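Local coordinates for Endoglucanase(Endo-1,4-beta-glucanase)protein (Pseudomonas stutzeri, PDB 6R2J) that probably hydrolyses the beta-1,4-glucosidic bonds of cellulose as a family 5 endoglucanase, and here holds cellobiose in its active-site cleft, at residues 183-188 / 203-208; 207-212 / 263-268; 211-216 / 231-236. One frame throughout, in Å; residues are numbered along the deposited sequence.

Contact 1. Residues 183-188 / 203-208; sequences YHWPLV and YEAHLY. With BGC (beta-D-glucopyranose), chain E.
Trp185, at the short helix 185-188, faces Ala205 on strand 201-206 across 7.7 Å between CA atoms, close enough for an indole to lie between helix and strand with no backbone hydrogen bond joining them. The six-membered ring of Trp185 does the touching. Its CE3 rests 3.8 Å from Ala205 CB, a methyl small enough to let the indole come down onto the strand, while its CZ3 sits 3.4 Å from Glu204 O. Farther round the ring, Trp185 CZ2 meets Tyr203 CD2 at 4.1 Å; that tyrosine carbon lies at the indole edge, near its plane, and the two side chains cross at about a right angle. With CG anti to the backbone N (chi1 -169°), the indole swings down to the strand. Replacing Trp185 with an alanine would probably take away the indole's cover over Ala205 CB and open a gap beside Tyr203, Trp240 and Phe237, which also meet the indole. Strand 201-206 is the sixth of the eight parallel strands of a TIM barrel, and its residues serve two environments: Tyr203 and Ala205 point toward Trp185 on the outside, whereas Glu204 and His206 point away from it. On that inner side His206 NE2 donates to Glu204 OE2 at 3.0 Å (152° at the hydrogen). The acceptor lies in the imidazole plane, but the donor comes from above the carboxylate plane, and His206 ND1 pairs with Glu144, which fixes the ring's rotation from both nitrogens. Beyond the strand, Tyr208 sets the edge of its ring against the sugar, CE2 lying 3.3 Å from C6 of the chain E glucose. One water accepts from Tyr183 N and gives a weak bond to His206 O, bridging the two segments.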
# COMPACT_ATOMS: atom_id res chain seq x y z
N TYR A 183 -6.85 -6.70 -11.85
CA TYR A 183 -7.45 -7.35 -13.01
C TYR A 183 -8.97 -7.25 -12.98
O TYR A 183 -9.62 -7.01 -14.01
CB TYR A 183 -6.99 -8.83 -13.02
CG TYR A 183 -7.64 -9.62 -14.12
CD1 TYR A 183 -7.21 -9.48 -15.44
CD2 TYR A 183 -8.71 -10.47 -13.86
CE1 TYR A 183 -7.83 -10.18 -16.47
CE2 TYR A 183 -9.34 -11.15 -14.88
CZ TYR A 183 -8.89 -11.00 -16.17
OH TYR A 183 -9.50 -11.68 -17.18
N HIS A 184 -9.56 -7.40 -11.79
CA HIS A 184 -11.00 -7.44 -11.64
C HIS A 184 -11.61 -6.06 -11.45
O HIS A 184 -12.85 -5.97 -11.42
CB HIS A 184 -11.37 -8.33 -10.43
CG HIS A 184 -10.91 -9.76 -10.55
ND1 HIS A 184 -9.76 -10.24 -9.97
CD2 HIS A 184 -11.47 -10.81 -11.21
CE1 HIS A 184 -9.63 -11.53 -10.26
NE2 HIS A 184 -10.65 -11.90 -11.01
N TRP A 185 -10.78 -5.02 -11.33
CA TRP A 185 -11.24 -3.68 -10.96
C TRP A 185 -12.43 -3.19 -11.79
O TRP A 185 -13.41 -2.70 -11.21
CB TRP A 185 -10.03 -2.75 -11.07
CG TRP A 185 -10.32 -1.46 -10.49
CD1 TRP A 185 -11.01 -0.43 -11.07
CD2 TRP A 185 -9.98 -1.03 -9.19
NE1 TRP A 185 -11.15 0.61 -10.19
CE2 TRP A 185 -10.51 0.27 -9.02
CE3 TRP A 185 -9.29 -1.62 -8.13
CZ2 TRP A 185 -10.35 1.01 -7.82
CZ3 TRP A 185 -9.13 -0.89 -6.95
CH2 TRP A 185 -9.66 0.41 -6.81
N PRO A 186 -12.40 -3.27 -13.13
CA PRO A 186 -13.49 -2.66 -13.92
C PRO A 186 -14.79 -3.39 -13.76
O PRO A 186 -15.84 -2.82 -14.06
CB PRO A 186 -13.00 -2.75 -15.37
CG PRO A 186 -11.62 -3.16 -15.32
CD PRO A 186 -11.33 -3.81 -13.99
N LEU A 187 -14.75 -4.64 -13.32
CA LEU A 187 -15.98 -5.37 -13.11
C LEU A 187 -16.48 -5.21 -11.69
O LEU A 187 -17.69 -5.04 -11.49
CB LEU A 187 -15.82 -6.85 -13.48
CG LEU A 187 -15.42 -7.09 -14.94
CD1 LEU A 187 -15.70 -8.49 -15.43
CD2 LEU A 187 -16.10 -6.12 -15.93
N VAL A 188 -15.58 -5.17 -10.70
CA VAL A 188 -15.98 -5.13 -9.28
C VAL A 188 -16.33 -3.70 -8.84
O VAL A 188 -17.23 -3.48 -8.02
CB VAL A 188 -14.86 -5.74 -8.43
CG1 VAL A 188 -14.99 -5.34 -7.00
CG2 VAL A 188 -14.88 -7.26 -8.53
N TYR A 203 -6.47 6.03 -6.43
CA TYR A 203 -7.04 4.69 -6.37
C TYR A 203 -5.93 3.68 -6.47
O TYR A 203 -4.91 3.91 -7.12
CB TYR A 203 -8.07 4.48 -7.46
CG TYR A 203 -9.28 5.33 -7.19
CD1 TYR A 203 -9.33 6.63 -7.66
CD2 TYR A 203 -10.35 4.84 -6.42
CE1 TYR A 203 -10.43 7.43 -7.42
CE2 TYR A 203 -11.47 5.63 -6.19
CZ TYR A 203 -11.50 6.93 -6.69
OH TYR A 203 -12.60 7.74 -6.48
N GLU A 204 -6.10 2.57 -5.78
CA GLU A 204 -4.99 1.68 -5.52
C GLU A 204 -5.50 0.26 -5.62
O GLU A 204 -6.46 -0.11 -4.94
CB GLU A 204 -4.42 1.83 -4.11
CG GLU A 204 -3.58 0.62 -3.72
CD GLU A 204 -3.01 0.73 -2.30
OE1 GLU A 204 -3.28 1.74 -1.59
OE2 GLU A 204 -2.31 -0.22 -1.89
N ALA A 205 -4.80 -0.54 -6.43
CA ALA A 205 -5.07 -1.96 -6.62
C ALA A 205 -3.80 -2.74 -6.34
O ALA A 205 -2.69 -2.19 -6.32
CB ALA A 205 -5.51 -2.28 -8.06
N HIS A 206 -3.99 -4.06 -6.19
CA HIS A 206 -2.95 -5.05 -5.94
C HIS A 206 -2.94 -6.03 -7.09
O HIS A 206 -3.96 -6.23 -7.76
CB HIS A 206 -3.21 -5.77 -4.62
CG HIS A 206 -3.12 -4.85 -3.44
ND1 HIS A 206 -3.44 -5.22 -2.16
CD2 HIS A 206 -2.76 -3.55 -3.37
CE1 HIS A 206 -3.29 -4.19 -1.35
NE2 HIS A 206 -2.83 -3.17 -2.05
N LEU A 207 -1.78 -6.62 -7.33
CA LEU A 207 -1.63 -7.46 -8.51
C LEU A 207 -0.50 -8.45 -8.29
O LEU A 207 0.64 -8.05 -8.07
CB LEU A 207 -1.35 -6.58 -9.74
CG LEU A 207 -1.19 -7.20 -11.14
CD1 LEU A 207 -1.47 -6.08 -12.19
CD2 LEU A 207 0.16 -7.87 -11.32
N TYR A 208 -0.83 -9.73 -8.37
CA TYR A 208 0.14 -10.80 -8.29
C TYR A 208 0.04 -11.66 -9.54
O TYR A 208 -0.87 -11.52 -10.37
CB TYR A 208 -0.05 -11.60 -7.01
CG TYR A 208 0.29 -10.82 -5.76
CD1 TYR A 208 1.59 -10.78 -5.29
CD2 TYR A 208 -0.70 -10.14 -5.04
CE1 TYR A 208 1.91 -10.08 -4.12
CE2 TYR A 208 -0.40 -9.41 -3.90
CZ TYR A 208 0.90 -9.40 -3.42
OH TYR A 208 1.22 -8.72 -2.27
C2 BGC E . -6.92 -10.83 -5.23
C3 BGC E . -6.54 -9.41 -5.47
C4 BGC E . -5.49 -9.14 -4.45
C5 BGC E . -4.59 -10.28 -4.06
C6 BGC E . -3.64 -9.64 -3.09
C1 BGC E . -6.02 -11.95 -4.65
O2 BGC E . -7.74 -11.21 -6.41
O3 BGC E . -7.64 -8.50 -5.31
O4 BGC E . -4.94 -7.99 -5.05
O5 BGC E . -5.46 -11.33 -3.42
O6 BGC E . -3.05 -10.72 -2.31
O HOH W 1 -5.27 -8.57 -9.79

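Contact 2. Residues 207-212 / 263-268; sequences LYFDDD and AQAMDN. With BGC (beta-D-glucopyranose), chain B; BGC (beta-D-glucopyranose), chain E.
The ring of Phe209 presents one face to the methyl of Ala265 on helix 260-276. Ala265 CB stands 3.7 Å from the ring centroid and 30° off the ring normal, a CH-pi contact displaced toward CD2 and CE2. The fit is tight, for Phe209 CE2 lies 3.2 Å from Ala265 CB, and alanine's single methyl suits so close an approach. At its edge the same ring meets the helix backbone, with Met266 CA in the ring plane. Phe209 CE2 is also 3.4 Å from Met266 N, and Phe209 CZ is 3.6 Å from Ala265 O. The phenyl thus rests on two consecutive helix residues, with a flat apolar face where the helix offers a methyl. Phe209 keeps CG anti to its carbonyl carbon (chi1 -63°), which carries the ring out of the loop to the helix. Met266 contributes CB, 4.2 Å from Phe209 CE2; its long extended chain then leads away to Leu309 and Met310 of helix 305-311, a flexible thioether suited to filling the space between helices. Ile229 and Ile255 also touch the phenyl, which is therefore buried among aliphatic groups. This is plain apolar packing of a TIM barrel: a loop that leaves the sixth strand and lends Tyr208 and Asp212 to the glycan site is pinned to the helix that follows the seventh.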
# COMPACT_ATOMS: atom_id res chain seq x y z
N LEU A 207 -1.78 -6.62 -7.33
CA LEU A 207 -1.63 -7.46 -8.51
C LEU A 207 -0.50 -8.45 -8.29
O LEU A 207 0.64 -8.05 -8.07
CB LEU A 207 -1.35 -6.58 -9.74
CG LEU A 207 -1.19 -7.20 -11.14
CD1 LEU A 207 -1.47 -6.08 -12.19
CD2 LEU A 207 0.16 -7.87 -11.32
N TYR A 208 -0.83 -9.73 -8.37
CA TYR A 208 0.14 -10.80 -8.29
C TYR A 208 0.04 -11.66 -9.54
O TYR A 208 -0.87 -11.52 -10.37
CB TYR A 208 -0.05 -11.60 -7.01
CG TYR A 208 0.29 -10.82 -5.76
CD1 TYR A 208 1.59 -10.78 -5.29
CD2 TYR A 208 -0.70 -10.14 -5.04
CE1 TYR A 208 1.91 -10.08 -4.12
CE2 TYR A 208 -0.40 -9.41 -3.90
CZ TYR A 208 0.90 -9.40 -3.42
OH TYR A 208 1.22 -8.72 -2.27
N PHE A 209 0.99 -12.57 -9.69
CA PHE A 209 1.17 -13.26 -10.96
C PHE A 209 0.71 -14.72 -10.96
O PHE A 209 0.83 -15.37 -12.01
CB PHE A 209 2.66 -13.24 -11.33
CG PHE A 209 3.22 -11.87 -11.56
CD1 PHE A 209 2.38 -10.78 -11.84
CD2 PHE A 209 4.60 -11.67 -11.56
CE1 PHE A 209 2.90 -9.53 -12.09
CE2 PHE A 209 5.13 -10.43 -11.84
CZ PHE A 209 4.28 -9.35 -12.08
N ASP A 210 0.26 -15.27 -9.82
CA ASP A 210 -0.15 -16.67 -9.76
C ASP A 210 -1.59 -16.83 -10.25
O ASP A 210 -2.35 -15.86 -10.40
CB ASP A 210 0.10 -17.34 -8.40
CG ASP A 210 -0.40 -16.53 -7.23
OD1 ASP A 210 -0.70 -15.34 -7.40
OD2 ASP A 210 -0.47 -17.09 -6.10
N ASP A 211 -1.94 -18.10 -10.53
CA ASP A 211 -3.14 -18.43 -11.29
C ASP A 211 -4.40 -18.03 -10.57
O ASP A 211 -5.44 -17.83 -11.21
CB ASP A 211 -3.19 -19.93 -11.48
CG ASP A 211 -2.21 -20.43 -12.48
OD1 ASP A 211 -1.42 -19.63 -13.03
OD2 ASP A 211 -2.26 -21.65 -12.77
N ASP A 212 -4.33 -17.93 -9.24
CA ASP A 212 -5.48 -17.58 -8.43
C ASP A 212 -5.43 -16.15 -7.94
O ASP A 212 -6.20 -15.77 -7.06
CB ASP A 212 -5.60 -18.56 -7.26
CG ASP A 212 -4.44 -18.47 -6.29
OD1 ASP A 212 -3.61 -17.57 -6.45
OD2 ASP A 212 -4.37 -19.29 -5.36
N ALA A 263 10.12 -13.23 -12.62
CA ALA A 263 11.07 -12.13 -12.83
C ALA A 263 10.74 -11.38 -14.11
O ALA A 263 10.72 -10.14 -14.12
CB ALA A 263 12.48 -12.68 -12.91
N GLN A 264 10.52 -12.12 -15.20
CA GLN A 264 10.20 -11.49 -16.46
C GLN A 264 8.93 -10.67 -16.34
O GLN A 264 8.86 -9.54 -16.84
CB GLN A 264 10.02 -12.53 -17.54
CG GLN A 264 10.27 -11.93 -18.90
CD GLN A 264 11.74 -11.58 -19.08
OE1 GLN A 264 12.62 -12.34 -18.65
NE2 GLN A 264 12.00 -10.41 -19.67
N ALA A 265 7.91 -11.24 -15.68
CA ALA A 265 6.62 -10.58 -15.48
C ALA A 265 6.77 -9.29 -14.70
O ALA A 265 6.07 -8.32 -14.99
CB ALA A 265 5.65 -11.54 -14.81
N MET A 266 7.69 -9.26 -13.72
CA MET A 266 7.90 -8.05 -12.95
C MET A 266 8.56 -6.98 -13.79
O MET A 266 8.13 -5.83 -13.76
CB MET A 266 8.78 -8.36 -11.75
CG MET A 266 9.08 -7.19 -10.87
SD MET A 266 9.85 -7.67 -9.30
CE MET A 266 10.55 -6.11 -8.70
N ASP A 267 9.61 -7.34 -14.52
CA ASP A 267 10.26 -6.39 -15.43
C ASP A 267 9.25 -5.75 -16.39
O ASP A 267 9.23 -4.53 -16.57
CB ASP A 267 11.35 -7.13 -16.20
CG ASP A 267 12.58 -6.24 -16.44
OD1 ASP A 267 13.24 -5.83 -15.42
OD2 ASP A 267 12.89 -5.99 -17.64
N ASN A 268 8.40 -6.56 -17.00
CA ASN A 268 7.47 -5.98 -17.96
C ASN A 268 6.38 -5.18 -17.27
O ASN A 268 5.90 -4.18 -17.83
CB ASN A 268 6.86 -7.09 -18.79
CG ASN A 268 7.86 -7.76 -19.67
OD1 ASN A 268 8.77 -7.10 -20.19
ND2 ASN A 268 7.71 -9.07 -19.86
C2 BGC B . -6.81 -14.63 -1.40
C3 BGC B . -6.79 -13.32 -2.14
C4 BGC B . -6.93 -13.78 -3.57
C5 BGC B . -8.23 -14.60 -3.85
C6 BGC B . -8.33 -15.19 -5.27
C1 BGC B . -8.22 -15.26 -1.47
O1 BGC B . -8.44 -16.37 -0.67
O2 BGC B . -6.52 -14.52 -0.01
O3 BGC B . -5.57 -12.58 -2.11
O4 BGC B . -7.00 -12.86 -4.65
O5 BGC B . -8.62 -15.66 -2.89
O6 BGC B . -7.84 -14.21 -6.17
C2 BGC E . -6.92 -10.83 -5.23
C3 BGC E . -6.54 -9.41 -5.47
C4 BGC E . -5.49 -9.14 -4.45
C5 BGC E . -4.59 -10.28 -4.06
C6 BGC E . -3.64 -9.64 -3.09
C1 BGC E . -6.02 -11.95 -4.65
O2 BGC E . -7.74 -11.21 -6.41
O3 BGC E . -7.64 -8.50 -5.31
O4 BGC E . -4.94 -7.99 -5.05
O5 BGC E . -5.46 -11.33 -3.42
O6 BGC E . -3.05 -10.72 -2.31

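Contact 3. Residues 211-216 / 231-236; sequences DDFSGK and VERARP. With BGC (beta-D-glucopyranose), chain B; BGC (beta-D-glucopyranose), chain E.
NH1 of Arg233 is gripped by two backbone carbonyls, Tyr208 O and Asp210 O, and these bonds hold the guanidinium over the ring of Phe213. The cation-pi contact is off-centre: Arg233 CZ lies 4.3 Å from the ring centroid, 35° off the ring normal, and the two planes are tilted by 31°. Phe213 CE2 makes the nearest approach, 3.6 Å from Arg233 NE, over one face of the guanidinium. An arginine suits the place because its chain, extended from CG to NE, spans the distance from helix 229-244 and then offers both a flat cationic face and N-H groups. Around Phe213 the loop is folded by small polar side chains. Asp212 OD1 accepts from Ser214 OG at 2.6 Å and from Ser214 N at 3.0 Å, both reaching it from the same face of the carboxylate; the second bond defines an Asx turn. Ser214 OG in turn accepts from Lys216 N at 3.2 Å, an ST turn, so one serine hydroxyl links two successive turns. Within the ST turn, Gly215 has backbone angles at which a side chain would be jammed against the carbonyl oxygen of Ser214. Past these turns Lys216 NZ reaches O2 of the chain B glucose at 2.9 Å, a weak bond made through a chain bent near its end. Ser214 O lies 2.8 Å from O6 of the chain E glucose, though that hydroxyl has another acceptor within reach. Phe213 also meets the rings of Tyr183 and His184. The turns and Phe213 line one wall of the glycan pocket, while Arg233 backs Phe213 from helix 229-244, in the loop after the sixth strand of a glycoside hydrolase family 5 barrel.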
# COMPACT_ATOMS: atom_id res chain seq x y z
N ASP A 211 -1.94 -18.10 -10.53
CA ASP A 211 -3.14 -18.43 -11.29
C ASP A 211 -4.40 -18.03 -10.57
O ASP A 211 -5.44 -17.83 -11.21
CB ASP A 211 -3.19 -19.93 -11.48
CG ASP A 211 -2.21 -20.43 -12.48
OD1 ASP A 211 -1.42 -19.63 -13.03
OD2 ASP A 211 -2.26 -21.65 -12.77
N ASP A 212 -4.33 -17.93 -9.24
CA ASP A 212 -5.48 -17.58 -8.43
C ASP A 212 -5.43 -16.15 -7.94
O ASP A 212 -6.20 -15.77 -7.06
CB ASP A 212 -5.60 -18.56 -7.26
CG ASP A 212 -4.44 -18.47 -6.29
OD1 ASP A 212 -3.61 -17.57 -6.45
OD2 ASP A 212 -4.37 -19.29 -5.36
N PHE A 213 -4.51 -15.34 -8.49
CA PHE A 213 -4.38 -13.92 -8.19
C PHE A 213 -3.92 -13.63 -6.75
O PHE A 213 -3.78 -12.43 -6.39
CB PHE A 213 -5.69 -13.14 -8.42
CG PHE A 213 -6.34 -13.37 -9.74
CD1 PHE A 213 -7.20 -14.44 -9.93
CD2 PHE A 213 -6.10 -12.50 -10.79
CE1 PHE A 213 -7.80 -14.66 -11.16
CE2 PHE A 213 -6.69 -12.68 -12.03
CZ PHE A 213 -7.55 -13.76 -12.22
N SER A 214 -3.65 -14.65 -5.92
CA SER A 214 -3.54 -14.41 -4.48
C SER A 214 -2.19 -13.88 -4.03
O SER A 214 -2.10 -13.25 -2.97
CB SER A 214 -3.82 -15.71 -3.72
OG SER A 214 -2.87 -16.70 -4.09
N GLY A 215 -1.12 -14.15 -4.77
CA GLY A 215 0.19 -13.81 -4.29
C GLY A 215 0.78 -14.79 -3.30
O GLY A 215 1.87 -14.52 -2.77
N LYS A 216 0.10 -15.91 -3.04
CA LYS A 216 0.66 -16.97 -2.21
C LYS A 216 1.68 -17.81 -2.98
O LYS A 216 2.58 -18.41 -2.37
CB LYS A 216 -0.43 -17.92 -1.71
CG LYS A 216 -1.54 -17.28 -0.93
CD LYS A 216 -2.65 -18.36 -0.63
CE LYS A 216 -4.09 -17.82 -0.80
NZ LYS A 216 -4.35 -16.48 -0.12
N VAL A 231 1.35 -7.08 -17.10
CA VAL A 231 0.76 -6.01 -17.89
C VAL A 231 -0.73 -6.27 -18.15
O VAL A 231 -1.56 -5.34 -18.14
CB VAL A 231 1.53 -5.80 -19.20
CG1 VAL A 231 0.78 -4.75 -20.03
CG2 VAL A 231 2.98 -5.42 -18.95
N GLU A 232 -1.08 -7.53 -18.40
CA GLU A 232 -2.47 -7.88 -18.66
C GLU A 232 -3.34 -7.65 -17.43
O GLU A 232 -4.49 -7.26 -17.57
CB GLU A 232 -2.53 -9.32 -19.11
CG GLU A 232 -1.87 -9.57 -20.46
CD GLU A 232 -1.53 -11.05 -20.70
OE1 GLU A 232 -2.05 -11.94 -19.96
OE2 GLU A 232 -0.74 -11.32 -21.66
N ARG A 233 -2.81 -7.91 -16.23
CA ARG A 233 -3.56 -7.68 -15.00
C ARG A 233 -3.53 -6.22 -14.58
O ARG A 233 -4.43 -5.77 -13.88
CB ARG A 233 -3.06 -8.64 -13.90
CG ARG A 233 -3.42 -10.10 -14.22
CD ARG A 233 -3.02 -11.09 -13.16
NE ARG A 233 -3.40 -12.45 -13.57
CZ ARG A 233 -3.10 -13.56 -12.90
NH1 ARG A 233 -2.40 -13.50 -11.79
NH2 ARG A 233 -3.51 -14.74 -13.33
N ALA A 234 -2.56 -5.44 -15.04
CA ALA A 234 -2.59 -4.01 -14.72
C ALA A 234 -3.55 -3.26 -15.62
O ALA A 234 -4.23 -2.32 -15.17
CB ALA A 234 -1.18 -3.43 -14.84
N ARG A 235 -3.62 -3.65 -16.89
CA ARG A 235 -4.28 -2.83 -17.91
C ARG A 235 -5.75 -2.55 -17.61
O ARG A 235 -6.18 -1.40 -17.81
CB ARG A 235 -4.09 -3.49 -19.28
CG ARG A 235 -4.76 -2.80 -20.45
CD ARG A 235 -4.64 -3.65 -21.71
NE ARG A 235 -3.30 -4.23 -21.93
CZ ARG A 235 -3.04 -5.53 -22.04
NH1 ARG A 235 -4.02 -6.44 -21.92
NH2 ARG A 235 -1.78 -5.94 -22.27
N PRO A 236 -6.55 -3.52 -17.18
CA PRO A 236 -7.93 -3.20 -16.83
C PRO A 236 -8.03 -2.00 -15.90
O PRO A 236 -8.90 -1.13 -16.10
CB PRO A 236 -8.39 -4.50 -16.16
CG PRO A 236 -7.55 -5.57 -16.79
CD PRO A 236 -6.22 -4.93 -16.90
C2 BGC B . -6.81 -14.63 -1.40
C3 BGC B . -6.79 -13.32 -2.14
C4 BGC B . -6.93 -13.78 -3.57
C5 BGC B . -8.23 -14.60 -3.85
C6 BGC B . -8.33 -15.19 -5.27
C1 BGC B . -8.22 -15.26 -1.47
O1 BGC B . -8.44 -16.37 -0.67
O2 BGC B . -6.52 -14.52 -0.01
O3 BGC B . -5.57 -12.58 -2.11
O4 BGC B . -7.00 -12.86 -4.65
O5 BGC B . -8.62 -15.66 -2.89
O6 BGC B . -7.84 -14.21 -6.17
C2 BGC E . -6.92 -10.83 -5.23
C3 BGC E . -6.54 -9.41 -5.47
C4 BGC E . -5.49 -9.14 -4.45
C5 BGC E . -4.59 -10.28 -4.06
C6 BGC E . -3.64 -9.64 -3.09
C1 BGC E . -6.02 -11.95 -4.65
O2 BGC E . -7.74 -11.21 -6.41
O3 BGC E . -7.64 -8.50 -5.31
O4 BGC E . -4.94 -7.99 -5.05
O5 BGC E . -5.46 -11.33 -3.42
O6 BGC E . -3.05 -10.72 -2.31

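How the contacts relate
One segment of each contact belongs to a continuous run of the TIM barrel, 203-216. Contact 1 lies on strand 201-206; contact 2 shares Leu207 and Tyr208 with it, and contact 3 shares Asp211 and Asp212 with contact 2. The centres of contacts 1 and 2 lie about 14 Å apart. Those of contacts 1 and 3 are about 8 Å apart, and those of contacts 2 and 3 about 7 Å. Leu207 also packs against Arg233 and Ala234, joining the strand end to helix 229-244. Helix 185-188 therefore packs on the strand, and the loop that follows is held by helices 229-244 and 260-276, while its inner side meets the two bound glucose units.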